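Local coordinates for C381 turret protein (Sulfolobus turreted icosahedral virus, PDB 4IND) that builds the turrets of an archaeal virus, its chain folded into three consecutive jelly-roll domains and assembled as a pentamer, at residues L227-I232 with Q375-L380; T177-M182 with E260-L265. One frame throughout, in Å; residues are numbered along the deposited sequence. Where two conformers were deposited one is given.

Contact 1. Residues L227-I232 with Q375-L380; sequences LVYLKI and QIAGEL. With 2HP (dihydrogenphosphate ion), chain B.
Two backbone hydrogen bonds clamp Glu379 against the outer strand at Leu230. Glu379 N donates to Tyr229 O at 2.9 Å, almost straight at 168°. Lys231 N returns a bond to Glu379 O, also at 2.9 Å but more bent. Both donors stand above the plane of the carbonyl they meet. This is a single bridge, not a continued strand pair. Lys231 holds CG anti to its backbone N (chi1 180°) and runs fully extended. Lys231 NZ donates to O3 of a dihydrogenphosphate ion at 2.8 Å. The ion also meets Ile376, whose CD1 comes to 3.2 Å from O1, and is hydrogen-bonded to His296. The Lys231 ammonium and the phosphate charge probably steady each other. Gly378 runs against the backbone of 230-231, its CA 3.7 Å from Lys231 N. With no side chain, Gly378 lies close against Lys231; its positive phi (124°) turns the chain as it leaves strand 365-377. Ala377 CB lies over one face of the Tyr229 ring, 3.9 Å from the centroid, in a CH-pi contact. The ring leads away to a hydrogen bond between OH and Asp235 of a neighbouring subunit. The Leu230 and Glu379 side chains cross obliquely, Leu230 CD2 touching Glu379 CB at 4.0 Å. The Glu379 carboxylate bends away to the backbone N of Gly294 and Gly292. The contact thus joins the second jelly roll to the tail of the third. Strand 221-232 is bonded to strand 176-187 on its inner side, while strand 208-213 packs on Leu230 and Glu379.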
loop_
_atom_site.group_PDB
_atom_site.type_symbol
_atom_site.label_atom_id
_atom_site.label_comp_id
_atom_site.label_asym_id
_atom_site.label_seq_id
_atom_site.Cartn_x
_atom_site.Cartn_y
_atom_site.Cartn_z
ATOM N N LEU A 227 -12.474 -8.904 23.483
ATOM C CA LEU A 227 -11.628 -8.760 22.304
ATOM C C LEU A 227 -12.271 -9.569 21.206
ATOM O O LEU A 227 -12.285 -10.806 21.255
ATOM C CB LEU A 227 -10.212 -9.287 22.583
ATOM C CG LEU A 227 -9.262 -9.304 21.378
ATOM C CD1 LEU A 227 -9.249 -7.937 20.696
ATOM C CD2 LEU A 227 -7.855 -9.705 21.772
ATOM N N VAL A 228 -12.831 -8.877 20.232
ATOM C CA VAL A 228 -13.442 -9.534 19.082
ATOM C C VAL A 228 -12.897 -8.925 17.792
ATOM O O VAL A 228 -12.197 -7.930 17.834
ATOM C CB VAL A 228 -14.975 -9.434 19.119
ATOM C CG1 VAL A 228 -15.508 -10.107 20.368
ATOM C CG2 VAL A 228 -15.410 -7.978 19.072
ATOM N N TYR A 229 -13.189 -9.549 16.659
ATOM C CA TYR A 229 -12.608 -9.097 15.409
ATOM C C TYR A 229 -13.694 -9.022 14.350
ATOM O O TYR A 229 -14.583 -9.863 14.318
ATOM C CB TYR A 229 -11.506 -10.075 14.965
ATOM C CG TYR A 229 -10.415 -10.321 15.981
ATOM C CD1 TYR A 229 -9.271 -9.539 16.011
ATOM C CD2 TYR A 229 -10.514 -11.353 16.895
ATOM C CE1 TYR A 229 -8.247 -9.789 16.935
ATOM C CE2 TYR A 229 -9.506 -11.597 17.825
ATOM C CZ TYR A 229 -8.383 -10.800 17.839
ATOM O OH TYR A 229 -7.379 -11.022 18.746
ATOM N N LEU A 230 -13.610 -8.027 13.473
ATOM C CA LEU A 230 -14.546 -7.888 12.366
ATOM C C LEU A 230 -13.785 -7.892 11.074
ATOM O O LEU A 230 -12.837 -7.121 10.919
ATOM C CB LEU A 230 -15.266 -6.527 12.437
ATOM C CG LEU A 230 -16.218 -6.269 13.578
ATOM C CD1 LEU A 230 -16.817 -4.851 13.426
ATOM C CD2 LEU A 230 -17.295 -7.305 13.515
ATOM N N LYS A 231 -14.204 -8.733 10.138
ATOM C CA LYS A 231 -13.682 -8.604 8.787
ATOM C C LYS A 231 -14.588 -7.693 7.967
ATOM O O LYS A 231 -15.708 -8.061 7.605
ATOM C CB LYS A 231 -13.527 -9.955 8.104
ATOM C CG LYS A 231 -12.973 -9.791 6.677
ATOM C CD LYS A 231 -12.757 -11.110 5.948
ATOM C CE LYS A 231 -12.109 -10.810 4.602
ATOM N NZ LYS A 231 -11.860 -12.021 3.797
ATOM N N ILE A 232 -14.124 -6.481 7.702
ATOM C CA ILE A 232 -14.908 -5.553 6.897
ATOM C C ILE A 232 -14.510 -5.739 5.439
ATOM O O ILE A 232 -13.453 -5.289 5.020
ATOM C CB ILE A 232 -14.659 -4.101 7.323
ATOM C CG1 ILE A 232 -14.950 -3.936 8.827
ATOM C CG2 ILE A 232 -15.511 -3.129 6.471
ATOM C CD1 ILE A 232 -16.441 -4.143 9.185
ATOM N N GLN A 375 -9.051 -21.612 11.855
ATOM C CA GLN A 375 -9.972 -20.593 12.373
ATOM C C GLN A 375 -9.254 -19.259 12.300
ATOM O O GLN A 375 -8.139 -19.110 12.816
ATOM C CB GLN A 375 -10.371 -20.915 13.814
ATOM C CG GLN A 375 -11.269 -19.848 14.442
ATOM C CD GLN A 375 -11.923 -20.332 15.718
ATOM O OE1 GLN A 375 -11.577 -21.387 16.244
ATOM N NE2 GLN A 375 -12.888 -19.572 16.214
ATOM N N ILE A 376 -9.887 -18.288 11.650
ATOM C CA ILE A 376 -9.242 -17.035 11.328
ATOM C C ILE A 376 -10.004 -15.892 11.972
ATOM O O ILE A 376 -11.235 -15.880 11.961
ATOM C CB ILE A 376 -9.180 -16.862 9.815
ATOM C CG1 ILE A 376 -8.333 -18.016 9.231
ATOM C CG2 ILE A 376 -8.619 -15.493 9.448
ATOM C CD1 ILE A 376 -8.426 -18.175 7.739
ATOM N N ALA A 377 -9.276 -14.937 12.550
ATOM C CA ALA A 377 -9.932 -13.790 13.193
ATOM C C ALA A 377 -10.750 -13.017 12.186
ATOM O O ALA A 377 -10.304 -12.782 11.051
ATOM C CB ALA A 377 -8.908 -12.871 13.871
ATOM N N GLY A 378 -11.945 -12.596 12.610
ATOM C CA GLY A 378 -12.768 -11.680 11.826
ATOM C C GLY A 378 -14.148 -12.263 11.571
ATOM O O GLY A 378 -14.284 -13.274 10.870
ATOM N N GLU A 379 -15.171 -11.658 12.172
ATOM C CA GLU A 379 -16.552 -12.036 11.877
ATOM C C GLU A 379 -16.837 -11.668 10.413
ATOM O O GLU A 379 -16.487 -10.571 9.972
ATOM C CB GLU A 379 -17.521 -11.272 12.789
ATOM C CG GLU A 379 -18.976 -11.730 12.695
ATOM C CD GLU A 379 -19.167 -13.162 13.196
ATOM O OE1 GLU A 379 -20.081 -13.867 12.697
ATOM O OE2 GLU A 379 -18.415 -13.578 14.105
ATOM N N LEU A 380 -17.476 -12.572 9.667
ATOM C CA LEU A 380 -17.822 -12.282 8.264
ATOM C C LEU A 380 -19.010 -11.353 8.198
ATOM O O LEU A 380 -19.927 -11.469 9.007
ATOM C CB LEU A 380 -18.144 -13.571 7.505
ATOM C CG LEU A 380 -16.995 -14.570 7.472
ATOM C CD1 LEU A 380 -17.420 -15.809 6.698
ATOM C CD2 LEU A 380 -15.780 -13.928 6.843
HETATM P P 2HP B . -9.597 -14.476 5.109
HETATM O O1 2HP B . -9.424 -15.807 5.776
HETATM O O2 2HP B . -9.911 -13.563 6.259
HETATM O O3 2HP B . -10.772 -14.559 4.075
HETATM O O4 2HP B . -8.274 -13.988 4.450
#

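Contact 2. Residues T177-M182 with E260-L265; sequences TYAIKM and EEINEL. With 2HP (dihydrogenphosphate ion), chain Y.
Ile262 places CG1 in the crowded position between backbone N and carbonyl carbon (chi1 64°). This brings Ile262 CG1 to 3.7 Å from Thr177 CG2, which lies anti to its own backbone N. The two side chains cross obliquely. The other Ile262 branch, CG2, meets Ala179 CB at 3.9 Å. Glu260 takes the same crowded first torsion (chi1 54°), and its CG rests alongside Ala179 CB. Beneath them the strands run antiparallel. Ala179 and Glu260 form a hydrogen-bonded pair: Ala179 N to Glu260 O is 2.8 Å, nearly along the C=O axis, and Glu260 N to Ala179 O is 3.0 Å. Tyr178 and Glu261 form the adjoining non-hydrogen-bonded pair, with Tyr178 CE1 near Glu261 CB. Ile262 N reaches Thr177 O at 2.9 Å, nearly straight. At the end of the pairing a water accepts from Thr177 N and donates to Ile262 O and Glu261 OE2. It bridges the strands where they diverge. Lys181 bends at chi3, and its NZ donates to O4 of a dihydrogenphosphate ion at 3.1 Å. NZ also bonds Asp235 O of a neighbouring subunit. Glu260 OE2 stays 4.6 Å from Lys181 NZ, beyond a salt bridge, and OE1 instead pairs with Arg154. Lys181 and Arg154 thus both hold the phosphate, and of the two it is Arg154 that also salt-bridges Glu260; at this subunit boundary the two cations probably offset the negative charge.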
loop_
_atom_site.group_PDB
_atom_site.type_symbol
_atom_site.label_atom_id
_atom_site.label_comp_id
_atom_site.label_asym_id
_atom_site.label_seq_id
_atom_site.Cartn_x
_atom_site.Cartn_y
_atom_site.Cartn_z
ATOM N N THR A 177 -9.498 -5.827 8.259
ATOM C CA THR A 177 -9.913 -6.597 9.416
ATOM C C THR A 177 -9.494 -5.821 10.644
ATOM O O THR A 177 -8.403 -5.242 10.679
ATOM C CB THR A 177 -9.260 -7.994 9.404
ATOM O OG1 THR A 177 -9.677 -8.691 8.221
ATOM C CG2 THR A 177 -9.676 -8.794 10.647
ATOM N N TYR A 178 -10.372 -5.771 11.641
ATOM C CA TYR A 178 -10.129 -4.962 12.821
ATOM C C TYR A 178 -10.303 -5.720 14.115
ATOM O O TYR A 178 -11.152 -6.602 14.228
ATOM C CB TYR A 178 -11.103 -3.799 12.850
ATOM C CG TYR A 178 -10.987 -2.856 11.678
ATOM C CD1 TYR A 178 -10.300 -1.657 11.793
ATOM C CD2 TYR A 178 -11.567 -3.163 10.457
ATOM C CE1 TYR A 178 -10.206 -0.767 10.718
ATOM C CE2 TYR A 178 -11.481 -2.281 9.373
ATOM C CZ TYR A 178 -10.794 -1.100 9.509
ATOM O OH TYR A 178 -10.716 -0.215 8.454
ATOM N N ALA A 179 -9.505 -5.347 15.103
ATOM C CA ALA A 179 -9.709 -5.813 16.468
ATOM C C ALA A 179 -10.497 -4.734 17.193
ATOM O O ALA A 179 -10.206 -3.545 17.051
ATOM C CB ALA A 179 -8.393 -6.061 17.157
ATOM N N ILE A 180 -11.507 -5.142 17.957
ATOM C CA ILE A 180 -12.189 -4.218 18.852
ATOM C C ILE A 180 -11.975 -4.753 20.260
ATOM O O ILE A 180 -12.424 -5.851 20.587
ATOM C CB ILE A 180 -13.671 -4.159 18.553
ATOM C CG1 ILE A 180 -13.890 -3.592 17.150
ATOM C CG2 ILE A 180 -14.382 -3.301 19.595
ATOM C CD1 ILE A 180 -15.334 -3.700 16.673
ATOM N N LYS A 181 -11.239 -3.995 21.064
ATOM C CA LYS A 181 -10.872 -4.418 22.399
ATOM C C LYS A 181 -11.554 -3.490 23.398
ATOM O O LYS A 181 -11.505 -2.255 23.267
ATOM C CB LYS A 181 -9.345 -4.395 22.583
ATOM C CG LYS A 181 -8.873 -4.971 23.917
ATOM C CD LYS A 181 -7.377 -4.739 24.144
ATOM C CE LYS A 181 -6.526 -5.449 23.084
ATOM N NZ LYS A 181 -5.061 -5.299 23.389
ATOM N N MET A 182 -12.205 -4.076 24.393
ATOM C CA MET A 182 -12.848 -3.274 25.415
ATOM C C MET A 182 -12.513 -3.765 26.819
ATOM O O MET A 182 -13.150 -4.682 27.335
ATOM C CB MET A 182 -14.359 -3.230 25.164
ATOM C CG MET A 182 -14.697 -2.727 23.771
ATOM S SD MET A 182 -16.351 -3.140 23.205
ATOM C CE MET A 182 -17.328 -2.527 24.578
ATOM N N GLU A 260 -8.641 -1.105 16.111
ATOM C CA GLU A 260 -7.367 -1.052 15.407
ATOM C C GLU A 260 -7.334 -2.062 14.279
ATOM O O GLU A 260 -7.889 -3.166 14.398
ATOM C CB GLU A 260 -6.226 -1.337 16.393
ATOM C CG GLU A 260 -6.430 -2.635 17.134
ATOM C CD GLU A 260 -5.851 -2.629 18.540
ATOM O OE1 GLU A 260 -5.038 -1.737 18.871
ATOM O OE2 GLU A 260 -6.212 -3.528 19.325
ATOM N N GLU A 261 -6.693 -1.695 13.173
ATOM C CA GLU A 261 -6.567 -2.603 12.043
ATOM C C GLU A 261 -5.521 -3.678 12.347
ATOM O O GLU A 261 -4.481 -3.394 12.953
ATOM C CB GLU A 261 -6.174 -1.831 10.779
ATOM C CG GLU A 261 -6.403 -2.610 9.492
ATOM C CD GLU A 261 -6.032 -1.829 8.235
ATOM O OE1 GLU A 261 -5.749 -0.611 8.334
ATOM O OE2 GLU A 261 -6.015 -2.440 7.152
ATOM N N ILE A 262 -5.801 -4.912 11.925
ATOM C CA ILE A 262 -4.852 -6.016 12.091
ATOM C C ILE A 262 -4.527 -6.684 10.754
ATOM O O ILE A 262 -5.249 -6.504 9.766
ATOM C CB ILE A 262 -5.366 -7.093 13.080
ATOM C CG1 ILE A 262 -6.626 -7.765 12.536
ATOM C CG2 ILE A 262 -5.596 -6.478 14.473
ATOM C CD1 ILE A 262 -6.927 -9.128 13.199
ATOM N N ASN A 263 -3.409 -7.409 10.726
ATOM C CA ASN A 263 -3.101 -8.309 9.640
ATOM C C ASN A 263 -3.735 -9.661 9.924
ATOM O O ASN A 263 -4.211 -9.902 11.031
ATOM C CB ASN A 263 -1.584 -8.420 9.446
ATOM C CG ASN A 263 -1.011 -7.181 8.797
ATOM O OD1 ASN A 263 -1.662 -6.570 7.956
ATOM N ND2 ASN A 263 0.189 -6.783 9.203
ATOM N N GLU A 264 -3.764 -10.535 8.927
ATOM C CA GLU A 264 -4.434 -11.813 9.098
ATOM C C GLU A 264 -3.966 -12.513 10.369
ATOM O O GLU A 264 -2.772 -12.589 10.654
ATOM C CB GLU A 264 -4.214 -12.732 7.895
ATOM C CG GLU A 264 -5.003 -14.025 8.037
ATOM C CD GLU A 264 -4.793 -14.985 6.882
ATOM O OE1 GLU A 264 -5.681 -15.832 6.663
ATOM O OE2 GLU A 264 -3.744 -14.899 6.204
ATOM N N LEU A 265 -4.925 -13.001 11.141
ATOM C CA LEU A 265 -4.629 -13.714 12.367
ATOM C C LEU A 265 -5.200 -15.123 12.303
ATOM O O LEU A 265 -6.408 -15.329 12.406
ATOM C CB LEU A 265 -5.212 -12.950 13.563
ATOM C CG LEU A 265 -5.173 -13.681 14.918
ATOM C CD1 LEU A 265 -3.789 -14.219 15.238
ATOM C CD2 LEU A 265 -5.664 -12.753 16.036
HETATM P P 2HP Y . -2.353 -2.620 23.694
HETATM O O1 2HP Y . -1.937 -4.102 23.941
HETATM O O2 2HP Y . -1.956 -2.167 22.324
HETATM O O3 2HP Y . -1.578 -1.695 24.568
HETATM O O4 2HP Y . -3.886 -2.483 23.910
HETATM O O HOH W 1 -6.645 -5.101 7.595
#

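Overall arrangement
From the N terminus, the chain passes the first jelly roll and enters the second, where it lays down 177-182. It then forms 227-232, the next strand across the same sheet. Segment 260-265 returns to the far side of 177-182, so contact 2 closes a loop of 77 residues within the second domain. Only after the third jelly roll does 375-380 come back to 227-232. Contact 1 therefore closes a loop of 142 residues. The two loops cross, because their segments alternate along the chain. Contact 2 knits the second domain, and 260-265 runs on toward the third; contact 1 ties the end of the third back to the second. Both touch a neighbouring subunit.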